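Local coordinates for putative extracellular solute-binding protein (Bordetella bronchiseptica, PDB 4P56) that probably captures small carboxylates in the periplasm for a TRAP transporter, and is seen here with mandelate bound between its two lobes, at residues G147-K159 with I222-Y234. Sequence-based numbering, arbitrary orientation.
Sequences GPGIAFTTSKPVK and IIRHATEFPGGLY
Phe152 and Ala226 form a non-hydrogen-bonded antiparallel pair, and the CD1 side of the Phe152 ring meets Ala226 CB obliquely, at 3.5 Å from CD1. CG2 of Ile223 approaches the same corner, the two side chains crossing at about a right angle, while CG2 of Ile150 sits over the centre of one ring face. Beside it, Ile150 and Glu228 run side by side.

The other sheet face is more polar. Thr227 has OG1 anti to its carbonyl carbon (chi1 -61°), from where it donates to Val158 O at 2.6 Å, in the carbonyl plane on a lone pair. A water that hydrogen-bonds both Thr227 OG1 and Val158 N adds a second link. Thr153 OG1, 3.1 Å from His225 CB, donates a hydrogen bond to Lys156 O; the peptide joining Lys156 to Pro157 lies over one face of the His225 imidazole, offset toward the rim.

Thr153 O receives Arg224 N at 3.2 Å and, weakly, His225 N, a classic beta bulge. Past the end of strand 225-228, Leu233 N donates a nearly straight hydrogen bond to Gly149 O (N-H...O 172°), and a water ties that oxygen to Phe229 N. Tyr234 CE1 lies 3.4 Å from Gly149 CA.

Strands 149-153 and 225-228, antiparallel at 162°, are neighbours in a six-stranded mixed sheet, 149-153 with 206-210 on its other side and 225-228 next to edge strand 291-294; helix 297-307 packs on Thr227, Phe229 and Leu233.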
ATOM      1  N   GLY A 147      -5.573   1.455   3.487  1.00 15.31           N
ATOM      2  CA  GLY A 147      -6.596   0.936   4.368  1.00 10.87           C
ATOM      3  C   GLY A 147      -7.062  -0.441   3.970  1.00 13.01           C
ATOM      4  O   GLY A 147      -6.464  -1.082   3.111  1.00 14.47           O
ATOM      5  N   PRO A 148      -8.128  -0.916   4.618  1.00 11.56           N
ATOM      6  CA  PRO A 148      -8.708  -2.226   4.357  1.00 11.75           C
ATOM      7  C   PRO A 148      -9.061  -2.376   2.884  1.00  8.63           C
ATOM      8  O   PRO A 148      -9.735  -1.504   2.325  1.00 11.76           O
ATOM      9  CB  PRO A 148     -10.006  -2.217   5.172  1.00 15.66           C
ATOM     10  CG  PRO A 148      -9.859  -1.148   6.164  1.00 19.03           C
ATOM     11  CD  PRO A 148      -8.829  -0.186   5.693  1.00 10.56           C
ATOM     12  N   GLY A 149      -8.616  -3.470   2.284  1.00  8.15           N
ATOM     13  CA  GLY A 149      -8.917  -3.761   0.888  1.00  7.95           C
ATOM     14  C   GLY A 149     -10.354  -4.238   0.748  1.00 10.43           C
ATOM     15  O   GLY A 149     -10.903  -4.940   1.614  1.00  9.92           O
ATOM     16  N   ILE A 150     -10.965  -3.841  -0.351  1.00 10.14           N
ATOM     17  CA  ILE A 150     -12.356  -4.167  -0.629  1.00 12.33           C
ATOM     18  C   ILE A 150     -12.453  -4.897  -1.958  1.00 12.77           C
ATOM     19  O   ILE A 150     -11.674  -4.633  -2.873  1.00 12.12           O
ATOM     20  CB  ILE A 150     -13.164  -2.875  -0.736  1.00  9.65           C
ATOM     21  CG1 ILE A 150     -13.191  -2.194   0.636  1.00 10.65           C
ATOM     22  CG2 ILE A 150     -14.571  -3.198  -1.252  1.00 11.51           C
ATOM     23  CD1 ILE A 150     -13.828  -0.799   0.656  1.00 10.39           C
ATOM     24  N   ALA A 151     -13.406  -5.815  -2.078  1.00 11.38           N
ATOM     25  CA  ALA A 151     -13.626  -6.468  -3.348  1.00 10.02           C
ATOM     26  C   ALA A 151     -14.698  -5.727  -4.148  1.00 11.50           C
ATOM     27  O   ALA A 151     -15.897  -5.850  -3.861  1.00 12.58           O
ATOM     28  CB  ALA A 151     -14.030  -7.943  -3.143  1.00 14.81           C
ATOM     29  N   PHE A 152     -14.264  -4.982  -5.164  1.00 10.99           N
ATOM     30  CA  PHE A 152     -15.188  -4.247  -6.032  1.00 12.97           C
ATOM     31  C   PHE A 152     -15.415  -4.987  -7.349  1.00 15.73           C
ATOM     32  O   PHE A 152     -14.460  -5.476  -7.986  1.00 15.49           O
ATOM     33  CB  PHE A 152     -14.616  -2.880  -6.399  1.00 12.27           C
ATOM     34  CG  PHE A 152     -14.492  -1.927  -5.258  1.00 10.63           C
ATOM     35  CD1 PHE A 152     -15.613  -1.327  -4.709  1.00 10.96           C
ATOM     36  CD2 PHE A 152     -13.235  -1.578  -4.769  1.00  9.62           C
ATOM     37  CE1 PHE A 152     -15.502  -0.413  -3.678  1.00 15.75           C
ATOM     38  CE2 PHE A 152     -13.120  -0.644  -3.726  1.00 13.19           C
ATOM     39  CZ  PHE A 152     -14.242  -0.058  -3.189  1.00 11.24           C
ATOM     40  N   THR A 153     -16.673  -5.042  -7.787  1.00 12.32           N
ATOM     41  CA  THR A 153     -16.972  -5.631  -9.088  1.00 12.66           C
ATOM     42  C   THR A 153     -17.979  -4.800  -9.871  1.00 16.79           C
ATOM     43  O   THR A 153     -18.792  -4.064  -9.310  1.00 15.17           O
ATOM     44  CB  THR A 153     -17.555  -7.006  -8.959  1.00 18.72           C
ATOM     45  OG1 THR A 153     -18.668  -6.936  -8.072  1.00 15.12           O
ATOM     46  CG2 THR A 153     -16.526  -7.972  -8.424  1.00 13.57           C
ATOM     47  N   THR A 154     -17.927  -4.964 -11.181  1.00 13.46           N
ATOM     48  CA  THR A 154     -18.721  -4.154 -12.086  1.00 14.29           C
ATOM     49  C   THR A 154     -20.171  -4.619 -12.050  1.00 21.01           C
ATOM     50  O   THR A 154     -21.060  -3.805 -11.878  1.00 22.31           O
ATOM     51  CB  THR A 154     -18.147  -4.229 -13.494  1.00 15.15           C
ATOM     52  OG1 THR A 154     -16.818  -3.683 -13.477  1.00 18.35           O
ATOM     53  CG2 THR A 154     -19.039  -3.482 -14.498  1.00 24.08           C
ATOM     54  N   SER A 155     -20.412  -5.924 -12.159  1.00 20.39           N
ATOM     55  CA  SER A 155     -21.781  -6.413 -12.289  1.00 22.10           C
ATOM     56  C   SER A 155     -22.084  -7.682 -11.490  1.00 22.84           C
ATOM     57  O   SER A 155     -23.222  -8.148 -11.456  1.00 25.49           O
ATOM     58  CB  SER A 155     -22.070  -6.675 -13.764  1.00 24.92           C
ATOM     59  OG  SER A 155     -21.245  -7.733 -14.233  1.00 26.89           O
ATOM     60  N   LYS A 156     -21.078  -8.249 -10.844  1.00 17.58           N
ATOM     61  CA  LYS A 156     -21.250  -9.533 -10.182  1.00 21.44           C
ATOM     62  C   LYS A 156     -21.070  -9.391  -8.682  1.00 18.35           C
ATOM     63  O   LYS A 156     -19.974  -9.112  -8.217  1.00 26.64           O
ATOM     64  CB  LYS A 156     -20.229 -10.531 -10.724  1.00 21.38           C
ATOM     65  CG  LYS A 156     -20.442 -10.859 -12.191  1.00 32.63           C
ATOM     66  CD  LYS A 156     -19.404 -11.864 -12.702  1.00 44.10           C
ATOM     67  CE  LYS A 156     -19.770 -12.372 -14.100  1.00 50.91           C
ATOM     68  NZ  LYS A 156     -19.718 -11.293 -15.142  1.00 57.61           N
ATOM     69  N   PRO A 157     -22.146  -9.590  -7.918  1.00 19.83           N
ATOM     70  CA  PRO A 157     -22.028  -9.472  -6.468  1.00 23.11           C
ATOM     71  C   PRO A 157     -21.176 -10.577  -5.886  1.00 21.47           C
ATOM     72  O   PRO A 157     -21.104 -11.688  -6.430  1.00 25.34           O
ATOM     73  CB  PRO A 157     -23.469  -9.598  -5.981  1.00 26.18           C
ATOM     74  CG  PRO A 157     -24.170 -10.376  -7.039  1.00 30.26           C
ATOM     75  CD  PRO A 157     -23.494 -10.025  -8.335  1.00 26.06           C
ATOM     76  N   VAL A 158     -20.499 -10.256  -4.793  1.00 16.85           N
ATOM     77  CA  VAL A 158     -19.693 -11.240  -4.083  1.00 15.76           C
ATOM     78  C   VAL A 158     -20.261 -11.429  -2.684  1.00 17.85           C
ATOM     79  O   VAL A 158     -19.983 -10.641  -1.785  1.00 21.14           O
ATOM     80  CB  VAL A 158     -18.211 -10.811  -3.962  1.00 18.52           C
ATOM     81  CG1 VAL A 158     -17.403 -11.901  -3.238  1.00 15.41           C
ATOM     82  CG2 VAL A 158     -17.612 -10.538  -5.330  1.00 23.17           C
ATOM     83  N   LYS A 159     -21.051 -12.481  -2.512  1.00 22.08           N
ATOM     84  CA  LYS A 159     -21.685 -12.781  -1.239  1.00 25.46           C
ATOM     85  C   LYS A 159     -21.312 -14.168  -0.697  1.00 29.35           C
ATOM     86  O   LYS A 159     -21.429 -14.399   0.492  1.00 28.49           O
ATOM     87  CB  LYS A 159     -23.206 -12.659  -1.384  1.00 24.65           C
ATOM     88  CG  LYS A 159     -23.671 -11.212  -1.618  1.00 25.70           C
ATOM     89  CD  LYS A 159     -25.165 -11.117  -1.951  1.00 32.49           C
ATOM     90  CE  LYS A 159     -25.414 -11.343  -3.429  1.00 41.23           C
ATOM     91  NZ  LYS A 159     -26.860 -11.282  -3.816  1.00 52.70           N
ATOM     92  N   ILE A 222     -18.786   2.909 -12.932  1.00 17.66           N
ATOM     93  CA  ILE A 222     -18.652   1.575 -13.516  1.00 17.06           C
ATOM     94  C   ILE A 222     -18.939   0.480 -12.477  1.00 22.15           C
ATOM     95  O   ILE A 222     -19.691  -0.466 -12.721  1.00 20.36           O
ATOM     96  CB  ILE A 222     -17.215   1.345 -13.998  1.00 22.95           C
ATOM     97  CG1 ILE A 222     -16.861   2.300 -15.149  1.00 28.85           C
ATOM     98  CG2 ILE A 222     -17.036  -0.093 -14.418  1.00 19.81           C
ATOM     99  CD1 ILE A 222     -15.358   2.343 -15.438  1.00 30.06           C
ATOM    100  N   ILE A 223     -18.279   0.596 -11.338  1.00 15.72           N
ATOM    101  CA  ILE A 223     -18.426  -0.362 -10.248  1.00 19.00           C
ATOM    102  C   ILE A 223     -19.835  -0.249  -9.645  1.00 18.50           C
ATOM    103  O   ILE A 223     -20.256   0.836  -9.261  1.00 20.44           O
ATOM    104  CB  ILE A 223     -17.378  -0.104  -9.150  1.00 13.21           C
ATOM    105  CG1 ILE A 223     -15.956  -0.352  -9.670  1.00 14.51           C
ATOM    106  CG2 ILE A 223     -17.641  -0.948  -7.905  1.00 14.81           C
ATOM    107  CD1 ILE A 223     -15.660  -1.782 -10.113  1.00 16.41           C
ATOM    108  N   ARG A 224     -20.554  -1.367  -9.573  1.00 15.60           N
ATOM    109  CA  ARG A 224     -21.874  -1.396  -8.941  1.00 16.76           C
ATOM    110  C   ARG A 224     -21.968  -2.296  -7.701  1.00 16.31           C
ATOM    111  O   ARG A 224     -23.041  -2.427  -7.116  1.00 17.37           O
ATOM    112  CB  ARG A 224     -22.953  -1.860  -9.936  1.00 18.06           C
ATOM    113  CG  ARG A 224     -22.968  -1.106 -11.250  1.00 31.89           C
ATOM    114  CD  ARG A 224     -23.253   0.376 -11.063  1.00 36.19           C
ATOM    115  NE  ARG A 224     -24.459   0.614 -10.276  1.00 43.92           N
ATOM    116  CZ  ARG A 224     -25.684   0.829 -10.766  1.00 46.41           C
ATOM    117  NH1 ARG A 224     -25.921   0.854 -12.080  1.00 39.21           N
ATOM    118  NH2 ARG A 224     -26.688   1.035  -9.922  1.00 49.03           N
ATOM    119  N   HIS A 225     -20.861  -2.925  -7.318  1.00 17.05           N
ATOM    120  CA  HIS A 225     -20.886  -3.914  -6.243  1.00 16.26           C
ATOM    121  C   HIS A 225     -19.617  -3.818  -5.426  1.00 18.30           C
ATOM    122  O   HIS A 225     -18.534  -3.600  -5.969  1.00 14.62           O
ATOM    123  CB  HIS A 225     -21.011  -5.318  -6.826  1.00 15.81           C
ATOM    124  CG  HIS A 225     -22.244  -5.520  -7.658  1.00 16.68           C
ATOM    125  ND1 HIS A 225     -23.447  -5.937  -7.131  1.00 17.25           N
ATOM    126  CD2 HIS A 225     -22.449  -5.373  -8.989  1.00 21.55           C
ATOM    127  CE1 HIS A 225     -24.345  -6.024  -8.098  1.00 18.40           C
ATOM    128  NE2 HIS A 225     -23.770  -5.674  -9.233  1.00 18.86           N
ATOM    129  N   ALA A 226     -19.757  -3.937  -4.116  1.00 13.50           N
ATOM    130  CA  ALA A 226     -18.597  -3.931  -3.228  1.00 16.86           C
ATOM    131  C   ALA A 226     -18.864  -4.839  -2.040  1.00 14.35           C
ATOM    132  O   ALA A 226     -19.948  -4.772  -1.439  1.00 16.37           O
ATOM    133  CB  ALA A 226     -18.307  -2.504  -2.722  1.00 12.52           C
ATOM    134  N   THR A 227     -17.862  -5.634  -1.668  1.00 14.87           N
ATOM    135  CA  THR A 227     -17.937  -6.457  -0.459  1.00 13.79           C
ATOM    136  C   THR A 227     -16.795  -6.104   0.453  1.00 14.12           C
ATOM    137  O   THR A 227     -15.639  -6.160   0.066  1.00 15.28           O
ATOM    138  CB  THR A 227     -17.910  -7.956  -0.783  1.00 15.62           C
ATOM    139  OG1 THR A 227     -19.057  -8.253  -1.596  1.00 16.04           O
ATOM    140  CG2 THR A 227     -17.960  -8.793   0.518  1.00 14.61           C
ATOM    141  N   GLU A 228     -17.142  -5.688   1.658  1.00 16.26           N
ATOM    142  CA  GLU A 228     -16.161  -5.285   2.643  1.00 13.15           C
ATOM    143  C   GLU A 228     -15.978  -6.416   3.621  1.00 15.65           C
ATOM    144  O   GLU A 228     -16.881  -7.214   3.838  1.00 14.68           O
ATOM    145  CB  GLU A 228     -16.631  -4.050   3.393  1.00 18.51           C
ATOM    146  CG  GLU A 228     -16.800  -2.817   2.532  1.00 18.56           C
ATOM    147  CD  GLU A 228     -17.167  -1.638   3.384  1.00 18.19           C
ATOM    148  OE1 GLU A 228     -18.373  -1.407   3.567  1.00 17.43           O
ATOM    149  OE2 GLU A 228     -16.249  -0.978   3.934  1.00 17.71           O
ATOM    150  N   PHE A 229     -14.794  -6.454   4.222  1.00 17.37           N
ATOM    151  CA  PHE A 229     -14.406  -7.515   5.130  1.00 17.82           C
ATOM    152  C   PHE A 229     -13.814  -6.876   6.380  1.00 12.83           C
ATOM    153  O   PHE A 229     -13.032  -5.930   6.278  1.00 13.57           O
ATOM    154  CB  PHE A 229     -13.307  -8.342   4.474  1.00 14.40           C
ATOM    155  CG  PHE A 229     -13.773  -9.194   3.327  1.00 17.59           C
ATOM    156  CD1 PHE A 229     -13.907  -8.660   2.058  1.00 15.77           C
ATOM    157  CD2 PHE A 229     -14.057 -10.534   3.521  1.00 18.26           C
ATOM    158  CE1 PHE A 229     -14.321  -9.438   1.014  1.00 16.35           C
ATOM    159  CE2 PHE A 229     -14.477 -11.310   2.483  1.00 18.85           C
ATOM    160  CZ  PHE A 229     -14.596 -10.759   1.216  1.00 14.60           C
ATOM    161  N   PRO A 230     -14.143  -7.411   7.554  1.00 21.91           N
ATOM    162  CA  PRO A 230     -13.562  -6.873   8.778  1.00 18.54           C
ATOM    163  C   PRO A 230     -12.052  -6.980   8.771  1.00 21.03           C
ATOM    164  O   PRO A 230     -11.497  -8.059   8.563  1.00 19.42           O
ATOM    165  CB  PRO A 230     -14.175  -7.750   9.875  1.00 29.38           C
ATOM    166  CG  PRO A 230     -15.495  -8.177   9.299  1.00 40.12           C
ATOM    167  CD  PRO A 230     -15.188  -8.411   7.836  1.00 35.41           C
ATOM    168  N   GLY A 231     -11.402  -5.843   9.001  1.00 15.71           N
ATOM    169  CA  GLY A 231      -9.954  -5.770   9.021  1.00 17.06           C
ATOM    170  C   GLY A 231      -9.350  -5.855   7.639  1.00 18.07           C
ATOM    171  O   GLY A 231      -8.123  -5.976   7.499  1.00 12.55           O
ATOM    172  N   GLY A 232     -10.203  -5.814   6.613  1.00 12.62           N
ATOM    173  CA  GLY A 232      -9.736  -5.806   5.242  1.00 11.34           C
ATOM    174  C   GLY A 232      -9.566  -7.183   4.619  1.00 11.72           C
ATOM    175  O   GLY A 232      -9.194  -8.150   5.270  1.00 14.76           O
ATOM    176  N   LEU A 233      -9.818  -7.261   3.321  1.00 10.57           N
ATOM    177  CA  LEU A 233      -9.584  -8.485   2.588  1.00  9.13           C
ATOM    178  C   LEU A 233      -8.095  -8.710   2.398  1.00  9.69           C
ATOM    179  O   LEU A 233      -7.630  -9.858   2.308  1.00 11.01           O
ATOM    180  CB  LEU A 233     -10.293  -8.433   1.236  1.00 14.31           C
ATOM    181  CG  LEU A 233     -10.116  -9.648   0.320  1.00 14.02           C
ATOM    182  CD1 LEU A 233     -10.610 -10.932   1.000  1.00 14.80           C
ATOM    183  CD2 LEU A 233     -10.815  -9.457  -1.004  1.00 15.00           C
ATOM    184  N   TYR A 234      -7.353  -7.612   2.343  1.00 14.03           N
ATOM    185  CA  TYR A 234      -5.899  -7.625   2.126  1.00 11.72           C
ATOM    186  C   TYR A 234      -5.509  -6.141   2.258  1.00 10.65           C
ATOM    187  O   TYR A 234      -6.370  -5.252   2.430  1.00 14.06           O
ATOM    188  CB  TYR A 234      -5.544  -8.120   0.698  1.00 15.44           C
ATOM    189  CG  TYR A 234      -5.870  -7.025  -0.261  1.00  8.49           C
ATOM    190  CD1 TYR A 234      -7.170  -6.813  -0.647  1.00  7.15           C
ATOM    191  CD2 TYR A 234      -4.895  -6.119  -0.690  1.00  6.56           C
ATOM    192  CE1 TYR A 234      -7.518  -5.743  -1.429  1.00 11.08           C
ATOM    193  CE2 TYR A 234      -5.227  -5.062  -1.498  1.00  6.82           C
ATOM    194  CZ  TYR A 234      -6.550  -4.869  -1.856  1.00  9.29           C
ATOM    195  OH  TYR A 234      -6.949  -3.807  -2.644  1.00 11.96           O
TER
HETATM  196  O   HOH W   1     -12.875  -4.396   3.412  1.00 11.97           O
HETATM  197  O   HOH W   2     -20.431  -7.513  -4.017  1.00 14.64           O